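PDB 1T3Q: quinoline 2-oxidoreductase medium subunit from Pseudomonas putida, which carries the FAD of a molybdenum hydroxylase that oxidises quinoline and probably passes electrons through that flavin. Local coordinates for residues A133-S139 against E164-E170; I92-L97 against E123-M128. All coordinates share one frame. Residues are numbered along the deposited sequence.

Interaction 1 (A133-S139 against E164-E170); sequences ATMYIAS and EVLVRVE. With FAD (flavin-adenine dinucleotide), chain R.
Adenine recognition by the backbone of an inner strand, at a beta bulge, is illustrated in this FAD-binding domain. Strands 134-139 and 165-170 run antiparallel, their axes 4.5 Å apart at closest approach and 140° between directions. T134 and E170 form a hydrogen-bonded pair (T134 N to E170 O and E170 N to T134 O, both 2.9 Å), as do A138 and V165 (A138 N to V165 O 2.8 Å, V165 N to A138 O 2.9 Å). Between them Y136 N donates to R168 O (3.1 Å), but Y136 O accepts from V167 N (2.8 Å): the register slips by one, with V167 at phi/psi -97/-45. Beside this bulge L166 N donates to FAD N1A (2.9 Å) and FAD N6A to L166 O (3.0 Å). M135, I137, L166 and V169 share one face, covered by helices 111-117 and 148-151. On the other, R168 (chi1 p) lays its guanidinium on the Y136 ring, CZ 4.3 Å from the centroid, while R168 NE bridges to E170 OE1 (2.9 Å). Water joins Y136 OH (2.8 Å) and E170 OE2 (2.7 Å). Main-chain reading of N1A and N6A implies that this recognition depends on backbone position, not a particular side chain.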
loop_
_atom_site.group_PDB
_atom_site.type_symbol
_atom_site.label_atom_id
_atom_site.label_comp_id
_atom_site.label_asym_id
_atom_site.label_seq_id
_atom_site.Cartn_x
_atom_site.Cartn_y
_atom_site.Cartn_z
ATOM N N ALA C 133 36.384 -30.718 -39.136
ATOM C CA ALA C 133 35.023 -30.632 -39.636
ATOM C C ALA C 133 34.920 -29.635 -40.787
ATOM O O ALA C 133 35.836 -28.846 -41.030
ATOM C CB ALA C 133 34.076 -30.233 -38.511
ATOM N N THR C 134 33.799 -29.687 -41.495
ATOM C CA THR C 134 33.545 -28.784 -42.607
ATOM C C THR C 134 32.260 -28.008 -42.337
ATOM O O THR C 134 31.262 -28.587 -41.919
ATOM C CB THR C 134 33.369 -29.559 -43.932
ATOM O OG1 THR C 134 34.565 -30.295 -44.224
ATOM C CG2 THR C 134 33.072 -28.598 -45.078
ATOM N N MET C 135 32.287 -26.699 -42.564
ATOM C CA MET C 135 31.100 -25.878 -42.371
ATOM C C MET C 135 30.442 -25.617 -43.713
ATOM O O MET C 135 31.126 -25.364 -44.710
ATOM C CB MET C 135 31.446 -24.520 -41.748
ATOM C CG MET C 135 31.471 -24.506 -40.239
ATOM S SD MET C 135 32.849 -25.435 -39.639
ATOM C CE MET C 135 33.020 -24.750 -37.979
ATOM N N TYR C 136 29.116 -25.682 -43.735
ATOM C CA TYR C 136 28.370 -25.405 -44.952
ATOM C C TYR C 136 27.612 -24.116 -44.696
ATOM O O TYR C 136 26.785 -24.034 -43.787
ATOM C CB TYR C 136 27.446 -26.571 -45.291
ATOM C CG TYR C 136 28.239 -27.778 -45.734
ATOM C CD1 TYR C 136 28.878 -28.598 -44.804
ATOM C CD2 TYR C 136 28.433 -28.048 -47.090
ATOM C CE1 TYR C 136 29.697 -29.653 -45.209
ATOM C CE2 TYR C 136 29.253 -29.100 -47.507
ATOM C CZ TYR C 136 29.882 -29.895 -46.561
ATOM O OH TYR C 136 30.706 -30.924 -46.963
ATOM N N ILE C 137 27.930 -23.106 -45.500
ATOM C CA ILE C 137 27.362 -21.775 -45.363
ATOM C C ILE C 137 26.466 -21.378 -46.528
ATOM O O ILE C 137 26.868 -21.472 -47.689
ATOM C CB ILE C 137 28.503 -20.748 -45.231
ATOM C CG1 ILE C 137 29.414 -21.155 -44.064
ATOM C CG2 ILE C 137 27.936 -19.354 -45.031
ATOM C CD1 ILE C 137 30.753 -20.439 -44.030
ATOM N N ALA C 138 25.260 -20.920 -46.211
ATOM C CA ALA C 138 24.306 -20.513 -47.232
ATOM C C ALA C 138 24.263 -19.007 -47.434
ATOM O O ALA C 138 24.439 -18.225 -46.496
ATOM C CB ALA C 138 22.914 -21.026 -46.882
ATOM N N SER C 139 24.024 -18.612 -48.678
ATOM C CA SER C 139 23.923 -17.209 -49.049
ATOM C C SER C 139 22.934 -17.169 -50.199
ATOM O O SER C 139 22.433 -18.207 -50.626
ATOM C CB SER C 139 25.274 -16.671 -49.524
ATOM O OG SER C 139 25.662 -17.289 -50.738
ATOM N N GLU C 164 25.373 -14.134 -44.670
ATOM C CA GLU C 164 25.490 -15.589 -44.734
ATOM C C GLU C 164 24.947 -16.299 -43.503
ATOM O O GLU C 164 24.922 -15.740 -42.405
ATOM C CB GLU C 164 26.941 -16.003 -44.946
ATOM C CG GLU C 164 27.513 -15.577 -46.281
ATOM C CD GLU C 164 28.835 -16.243 -46.561
ATOM O OE1 GLU C 164 29.747 -16.124 -45.714
ATOM O OE2 GLU C 164 28.963 -16.890 -47.623
ATOM N N VAL C 165 24.521 -17.545 -43.696
ATOM C CA VAL C 165 23.972 -18.350 -42.614
ATOM C C VAL C 165 24.663 -19.708 -42.544
ATOM O O VAL C 165 24.695 -20.444 -43.524
ATOM C CB VAL C 165 22.447 -18.587 -42.810
ATOM C CG1 VAL C 165 21.891 -19.408 -41.657
ATOM C CG2 VAL C 165 21.712 -17.258 -42.920
ATOM N N LEU C 166 25.238 -20.024 -41.387
ATOM C CA LEU C 166 25.890 -21.308 -41.182
ATOM C C LEU C 166 24.711 -22.275 -41.128
ATOM O O LEU C 166 23.809 -22.108 -40.310
ATOM C CB LEU C 166 26.635 -21.322 -39.843
ATOM C CG LEU C 166 27.877 -22.207 -39.708
ATOM C CD1 LEU C 166 28.250 -22.319 -38.237
ATOM C CD2 LEU C 166 27.629 -23.578 -40.297
ATOM N N VAL C 167 24.706 -23.279 -41.994
ATOM C CA VAL C 167 23.596 -24.220 -42.028
ATOM C C VAL C 167 23.830 -25.501 -41.248
ATOM O O VAL C 167 22.954 -25.968 -40.521
ATOM C CB VAL C 167 23.245 -24.582 -43.482
ATOM C CG1 VAL C 167 22.188 -25.679 -43.510
ATOM C CG2 VAL C 167 22.748 -23.341 -44.201
ATOM N N ARG C 168 25.006 -26.084 -41.411
ATOM C CA ARG C 168 25.317 -27.317 -40.708
ATOM C C ARG C 168 26.813 -27.535 -40.662
ATOM O O ARG C 168 27.578 -26.864 -41.352
ATOM C CB ARG C 168 24.652 -28.515 -41.396
ATOM C CG ARG C 168 25.129 -28.752 -42.820
ATOM C CD ARG C 168 24.642 -30.088 -43.370
ATOM N NE ARG C 168 25.186 -30.331 -44.704
ATOM C CZ ARG C 168 24.805 -29.672 -45.793
ATOM N NH1 ARG C 168 25.359 -29.950 -46.963
ATOM N NH2 ARG C 168 23.858 -28.747 -45.717
ATOM N N VAL C 169 27.215 -28.473 -39.819
ATOM C CA VAL C 169 28.608 -28.820 -39.664
ATOM C C VAL C 169 28.697 -30.311 -39.916
ATOM O O VAL C 169 27.889 -31.085 -39.404
ATOM C CB VAL C 169 29.110 -28.533 -38.239
ATOM C CG1 VAL C 169 30.566 -28.951 -38.115
ATOM C CG2 VAL C 169 28.944 -27.057 -37.917
ATOM N N GLU C 170 29.664 -30.709 -40.728
ATOM C CA GLU C 170 29.846 -32.117 -41.018
ATOM C C GLU C 170 31.161 -32.549 -40.394
ATOM O O GLU C 170 32.222 -32.023 -40.721
ATOM C CB GLU C 170 29.820 -32.356 -42.533
ATOM C CG GLU C 170 28.420 -32.151 -43.126
ATOM C CD GLU C 170 28.295 -32.560 -44.587
ATOM O OE1 GLU C 170 27.195 -32.383 -45.150
ATOM O OE2 GLU C 170 29.283 -33.053 -45.173
HETATM P PA FAD R . 23.408 -16.605 -30.288
HETATM O O1A FAD R . 23.847 -15.950 -29.026
HETATM O O2A FAD R . 22.160 -16.403 -30.728
HETATM O O5B FAD R . 24.317 -15.843 -31.236
HETATM C C5B FAD R . 25.738 -16.115 -31.464
HETATM C C4B FAD R . 26.262 -15.185 -32.638
HETATM O O4B FAD R . 26.255 -16.027 -33.858
HETATM C C3B FAD R . 25.465 -13.896 -33.040
HETATM O O3B FAD R . 26.309 -12.891 -33.517
HETATM C C2B FAD R . 24.471 -14.451 -34.104
HETATM O O2B FAD R . 24.060 -13.465 -35.019
HETATM C C1B FAD R . 25.324 -15.446 -34.834
HETATM N N9A FAD R . 24.615 -16.621 -35.341
HETATM C C8A FAD R . 23.908 -17.552 -34.607
HETATM N N7A FAD R . 23.564 -18.624 -35.317
HETATM C C5A FAD R . 24.050 -18.378 -36.579
HETATM C C6A FAD R . 24.030 -19.182 -37.842
HETATM N N6A FAD R . 23.449 -20.349 -37.966
HETATM N N1A FAD R . 24.659 -18.582 -38.927
HETATM C C2A FAD R . 25.276 -17.352 -38.844
HETATM N N3A FAD R . 25.337 -16.549 -37.743
HETATM C C4A FAD R . 24.662 -17.076 -36.646
HETATM N N1 FAD R . 30.361 -21.180 -24.509
HETATM C C2 FAD R . 31.390 -22.032 -24.487
HETATM O O2 FAD R . 31.992 -22.335 -25.487
HETATM N N3 FAD R . 31.964 -22.480 -23.249
HETATM C C4 FAD R . 31.536 -21.986 -22.019
HETATM O O4 FAD R . 32.082 -22.370 -21.009
HETATM C C4X FAD R . 30.461 -20.989 -22.032
HETATM N N5 FAD R . 29.992 -20.455 -20.856
HETATM C C5X FAD R . 28.908 -19.599 -20.913
HETATM C C6 FAD R . 28.435 -19.048 -19.678
HETATM C C7 FAD R . 27.343 -18.180 -19.638
HETATM C C7M FAD R . 26.907 -17.601 -18.310
HETATM C C8 FAD R . 26.632 -17.831 -20.891
HETATM C C8M FAD R . 25.442 -16.902 -20.921
HETATM C C9 FAD R . 27.074 -18.388 -22.121
HETATM C C9A FAD R . 28.212 -19.255 -22.148
HETATM N N10 FAD R . 28.752 -19.853 -23.372
HETATM C C10 FAD R . 29.852 -20.655 -23.344
HETATM C "C1'" FAD R . 28.186 -19.410 -24.675
HETATM C "C2'" FAD R . 27.216 -20.451 -25.305
HETATM O "O2'" FAD R . 27.970 -21.555 -25.817
HETATM C "C3'" FAD R . 26.464 -19.706 -26.410
HETATM O "O3'" FAD R . 25.199 -20.369 -26.545
HETATM C "C4'" FAD R . 27.198 -19.720 -27.777
HETATM O "O4'" FAD R . 28.489 -19.112 -27.680
HETATM C "C5'" FAD R . 26.348 -18.929 -28.732
HETATM O "O5'" FAD R . 25.256 -19.849 -29.343
HETATM P P FAD R . 23.841 -19.344 -29.424
HETATM O O1P FAD R . 23.058 -20.461 -30.123
HETATM O O2P FAD R . 23.345 -18.891 -28.209
HETATM O O3P FAD R . 23.841 -18.183 -30.329
HETATM O O HOH W 1 31.959 -32.861 -45.340
#

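Interaction 2 (I92-L97 against E123-M128); sequences ILPKVL and EMPFLM. With FAD (flavin-adenine dinucleotide), chain R.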
loop_
_atom_site.group_PDB
_atom_site.type_symbol
_atom_site.label_atom_id
_atom_site.label_comp_id
_atom_site.label_asym_id
_atom_site.label_seq_id
_atom_site.Cartn_x
_atom_site.Cartn_y
_atom_site.Cartn_z
ATOM N N ILE C 92 33.391 -38.031 -28.614
ATOM C CA ILE C 92 34.187 -36.981 -27.994
ATOM C C ILE C 92 33.377 -35.691 -27.879
ATOM O O ILE C 92 33.608 -34.884 -26.982
ATOM C CB ILE C 92 35.486 -36.696 -28.797
ATOM C CG1 ILE C 92 36.341 -35.665 -28.054
ATOM C CG2 ILE C 92 35.143 -36.192 -30.200
ATOM C CD1 ILE C 92 36.834 -36.131 -26.685
ATOM N N LEU C 93 32.417 -35.502 -28.780
ATOM C CA LEU C 93 31.592 -34.295 -28.770
ATOM C C LEU C 93 30.837 -34.127 -27.449
ATOM O O LEU C 93 30.944 -33.093 -26.795
ATOM C CB LEU C 93 30.599 -34.313 -29.939
ATOM C CG LEU C 93 30.383 -32.995 -30.691
ATOM C CD1 LEU C 93 29.197 -33.146 -31.628
ATOM C CD2 LEU C 93 30.143 -31.855 -29.727
ATOM N N PRO C 94 30.058 -35.141 -27.039
ATOM C CA PRO C 94 29.347 -34.962 -25.771
ATOM C C PRO C 94 30.271 -34.838 -24.555
ATOM O O PRO C 94 29.915 -34.200 -23.567
ATOM C CB PRO C 94 28.419 -36.184 -25.709
ATOM C CG PRO C 94 29.090 -37.192 -26.578
ATOM C CD PRO C 94 29.615 -36.366 -27.725
ATOM N N LYS C 95 31.459 -35.431 -24.621
ATOM C CA LYS C 95 32.376 -35.332 -23.491
ATOM C C LYS C 95 32.935 -33.915 -23.369
ATOM O O LYS C 95 33.228 -33.436 -22.269
ATOM C CB LYS C 95 33.507 -36.357 -23.621
ATOM C CG LYS C 95 33.004 -37.794 -23.540
ATOM C CD LYS C 95 34.099 -38.781 -23.172
ATOM C CE LYS C 95 35.166 -38.869 -24.239
ATOM N NZ LYS C 95 36.145 -39.942 -23.903
ATOM N N VAL C 96 33.070 -33.239 -24.505
ATOM C CA VAL C 96 33.575 -31.871 -24.521
ATOM C C VAL C 96 32.477 -30.915 -24.053
ATOM O O VAL C 96 32.735 -29.968 -23.308
ATOM C CB VAL C 96 34.028 -31.455 -25.944
ATOM C CG1 VAL C 96 34.384 -29.971 -25.966
ATOM C CG2 VAL C 96 35.235 -32.288 -26.374
ATOM N N LEU C 97 31.248 -31.183 -24.487
ATOM C CA LEU C 97 30.104 -30.351 -24.135
ATOM C C LEU C 97 29.801 -30.320 -22.640
ATOM O O LEU C 97 29.121 -29.412 -22.163
ATOM C CB LEU C 97 28.872 -30.812 -24.915
ATOM C CG LEU C 97 28.921 -30.477 -26.410
ATOM C CD1 LEU C 97 27.873 -31.274 -27.165
ATOM C CD2 LEU C 97 28.706 -28.984 -26.599
ATOM N N GLU C 123 34.697 -23.942 -26.581
ATOM C CA GLU C 123 35.035 -25.324 -26.908
ATOM C C GLU C 123 34.732 -25.753 -28.344
ATOM O O GLU C 123 35.566 -26.388 -28.986
ATOM C CB GLU C 123 34.326 -26.297 -25.950
ATOM C CG GLU C 123 34.961 -26.417 -24.573
ATOM C CD GLU C 123 34.660 -25.229 -23.677
ATOM O OE1 GLU C 123 35.268 -25.125 -22.586
ATOM O OE2 GLU C 123 33.809 -24.401 -24.059
ATOM N N MET C 124 33.549 -25.415 -28.848
ATOM C CA MET C 124 33.173 -25.834 -30.200
ATOM C C MET C 124 34.079 -25.358 -31.340
ATOM O O MET C 124 34.438 -26.150 -32.212
ATOM C CB MET C 124 31.714 -25.469 -30.485
ATOM C CG MET C 124 30.708 -26.267 -29.655
ATOM S SD MET C 124 30.881 -28.075 -29.790
ATOM C CE MET C 124 31.963 -28.436 -28.412
ATOM N N PRO C 125 34.456 -24.068 -31.363
ATOM C CA PRO C 125 35.330 -23.643 -32.464
ATOM C C PRO C 125 36.635 -24.432 -32.436
ATOM O O PRO C 125 37.159 -24.826 -33.477
ATOM C CB PRO C 125 35.548 -22.157 -32.184
ATOM C CG PRO C 125 34.255 -21.751 -31.527
ATOM C CD PRO C 125 33.997 -22.911 -30.575
ATOM N N PHE C 126 37.154 -24.655 -31.231
ATOM C CA PHE C 126 38.391 -25.401 -31.054
ATOM C C PHE C 126 38.233 -26.858 -31.472
ATOM O O PHE C 126 39.076 -27.402 -32.185
ATOM C CB PHE C 126 38.839 -25.359 -29.586
ATOM C CG PHE C 126 39.835 -26.432 -29.228
ATOM C CD1 PHE C 126 41.159 -26.346 -29.653
ATOM C CD2 PHE C 126 39.438 -27.551 -28.502
ATOM C CE1 PHE C 126 42.074 -27.364 -29.361
ATOM C CE2 PHE C 126 40.342 -28.573 -28.205
ATOM C CZ PHE C 126 41.663 -28.480 -28.636
ATOM N N LEU C 127 37.156 -27.488 -31.018
ATOM C CA LEU C 127 36.918 -28.896 -31.326
ATOM C C LEU C 127 36.652 -29.176 -32.802
ATOM O O LEU C 127 37.241 -30.091 -33.385
ATOM C CB LEU C 127 35.752 -29.430 -30.494
ATOM C CG LEU C 127 35.512 -30.938 -30.614
ATOM C CD1 LEU C 127 36.720 -31.697 -30.068
ATOM C CD2 LEU C 127 34.254 -31.319 -29.848
ATOM N N MET C 128 35.760 -28.403 -33.408
ATOM C CA MET C 128 35.445 -28.612 -34.817
ATOM C C MET C 128 36.692 -28.511 -35.691
ATOM O O MET C 128 36.885 -29.317 -36.600
ATOM C CB MET C 128 34.389 -27.608 -35.282
ATOM C CG MET C 128 33.040 -27.777 -34.602
ATOM S SD MET C 128 32.366 -29.456 -34.752
ATOM C CE MET C 128 32.798 -30.165 -33.140
HETATM P PA FAD R . 23.408 -16.605 -30.288
HETATM O O1A FAD R . 23.847 -15.950 -29.026
HETATM O O2A FAD R . 22.160 -16.403 -30.728
HETATM O O5B FAD R . 24.317 -15.843 -31.236
HETATM C C5B FAD R . 25.738 -16.115 -31.464
HETATM C C4B FAD R . 26.262 -15.185 -32.638
HETATM O O4B FAD R . 26.255 -16.027 -33.858
HETATM C C3B FAD R . 25.465 -13.896 -33.040
HETATM O O3B FAD R . 26.309 -12.891 -33.517
HETATM C C2B FAD R . 24.471 -14.451 -34.104
HETATM O O2B FAD R . 24.060 -13.465 -35.019
HETATM C C1B FAD R . 25.324 -15.446 -34.834
HETATM N N9A FAD R . 24.615 -16.621 -35.341
HETATM C C8A FAD R . 23.908 -17.552 -34.607
HETATM N N7A FAD R . 23.564 -18.624 -35.317
HETATM C C5A FAD R . 24.050 -18.378 -36.579
HETATM C C6A FAD R . 24.030 -19.182 -37.842
HETATM N N6A FAD R . 23.449 -20.349 -37.966
HETATM N N1A FAD R . 24.659 -18.582 -38.927
HETATM C C2A FAD R . 25.276 -17.352 -38.844
HETATM N N3A FAD R . 25.337 -16.549 -37.743
HETATM C C4A FAD R . 24.662 -17.076 -36.646
HETATM N N1 FAD R . 30.361 -21.180 -24.509
HETATM C C2 FAD R . 31.390 -22.032 -24.487
HETATM O O2 FAD R . 31.992 -22.335 -25.487
HETATM N N3 FAD R . 31.964 -22.480 -23.249
HETATM C C4 FAD R . 31.536 -21.986 -22.019
HETATM O O4 FAD R . 32.082 -22.370 -21.009
HETATM C C4X FAD R . 30.461 -20.989 -22.032
HETATM N N5 FAD R . 29.992 -20.455 -20.856
HETATM C C5X FAD R . 28.908 -19.599 -20.913
HETATM C C6 FAD R . 28.435 -19.048 -19.678
HETATM C C7 FAD R . 27.343 -18.180 -19.638
HETATM C C7M FAD R . 26.907 -17.601 -18.310
HETATM C C8 FAD R . 26.632 -17.831 -20.891
HETATM C C8M FAD R . 25.442 -16.902 -20.921
HETATM C C9 FAD R . 27.074 -18.388 -22.121
HETATM C C9A FAD R . 28.212 -19.255 -22.148
HETATM N N10 FAD R . 28.752 -19.853 -23.372
HETATM C C10 FAD R . 29.852 -20.655 -23.344
HETATM C "C1'" FAD R . 28.186 -19.410 -24.675
HETATM C "C2'" FAD R . 27.216 -20.451 -25.305
HETATM O "O2'" FAD R . 27.970 -21.555 -25.817
HETATM C "C3'" FAD R . 26.464 -19.706 -26.410
HETATM O "O3'" FAD R . 25.199 -20.369 -26.545
HETATM C "C4'" FAD R . 27.198 -19.720 -27.777
HETATM O "O4'" FAD R . 28.489 -19.112 -27.680
HETATM C "C5'" FAD R . 26.348 -18.929 -28.732
HETATM O "O5'" FAD R . 25.256 -19.849 -29.343
HETATM P P FAD R . 23.841 -19.344 -29.424
HETATM O O1P FAD R . 23.058 -20.461 -30.123
HETATM O O2P FAD R . 23.345 -18.891 -28.209
HETATM O O3P FAD R . 23.841 -18.183 -30.329
#
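Two short helical segments, 92-97 and 123-128, meet roughly antiparallel, at 153°, and their axes come no closer than 10.8 Å, so the gap is filled by side chains from both helices. V96 and L127 contribute most. L127 CD2 settles into the hollow between L93 and V96, one helical turn apart, reaching V96 CG2 at 3.7 Å and L93 CA at 4.1 Å, while its CD1 lies 4.5 Å from I92 CG1. V96 in turn fits among E123, M124 and L127, its CG1 3.7 Å from E123 CB. M124 CE sits between V96 CG1 and L97 CD2, each 3.8 Å away, with M124 SD 3.9 Å from L93 CD2. This apolar interface lies within the FAD-binding domain, close to the flavin end of the cofactor. The E123 carboxylate leads away from helix 92-97: OE2 accepts from FAD N3 at 2.8 Å, and E123 N makes a weak bond to FAD O2 at 3.3 Å. F180 of strand 177-183 packs on I92 and V96, and at the far end of the interface M128 CE reaches L93 CG at 4.5 Å.

Along the chain the two contacts come in series: both helical segments of interaction 2 precede the strand pair of interaction 1, and helix 123-130 is followed, after three residues, by strand 134-139. Their centres lie about 17 Å apart, yet they touch where M128 meets the strand pair: A133 N is 2.9 Å from M128 O, a probable hydrogen bond, and V169 CG1 packs on M128 SD at 3.8 Å. Helix 111-117 borders both, with L115 meeting M128 as well as M135, L166 and V169. One extended FAD thus reaches both contacts within the FAD-binding domain, its adenine held by the five-stranded antiparallel sheet and its flavin ring met by E123.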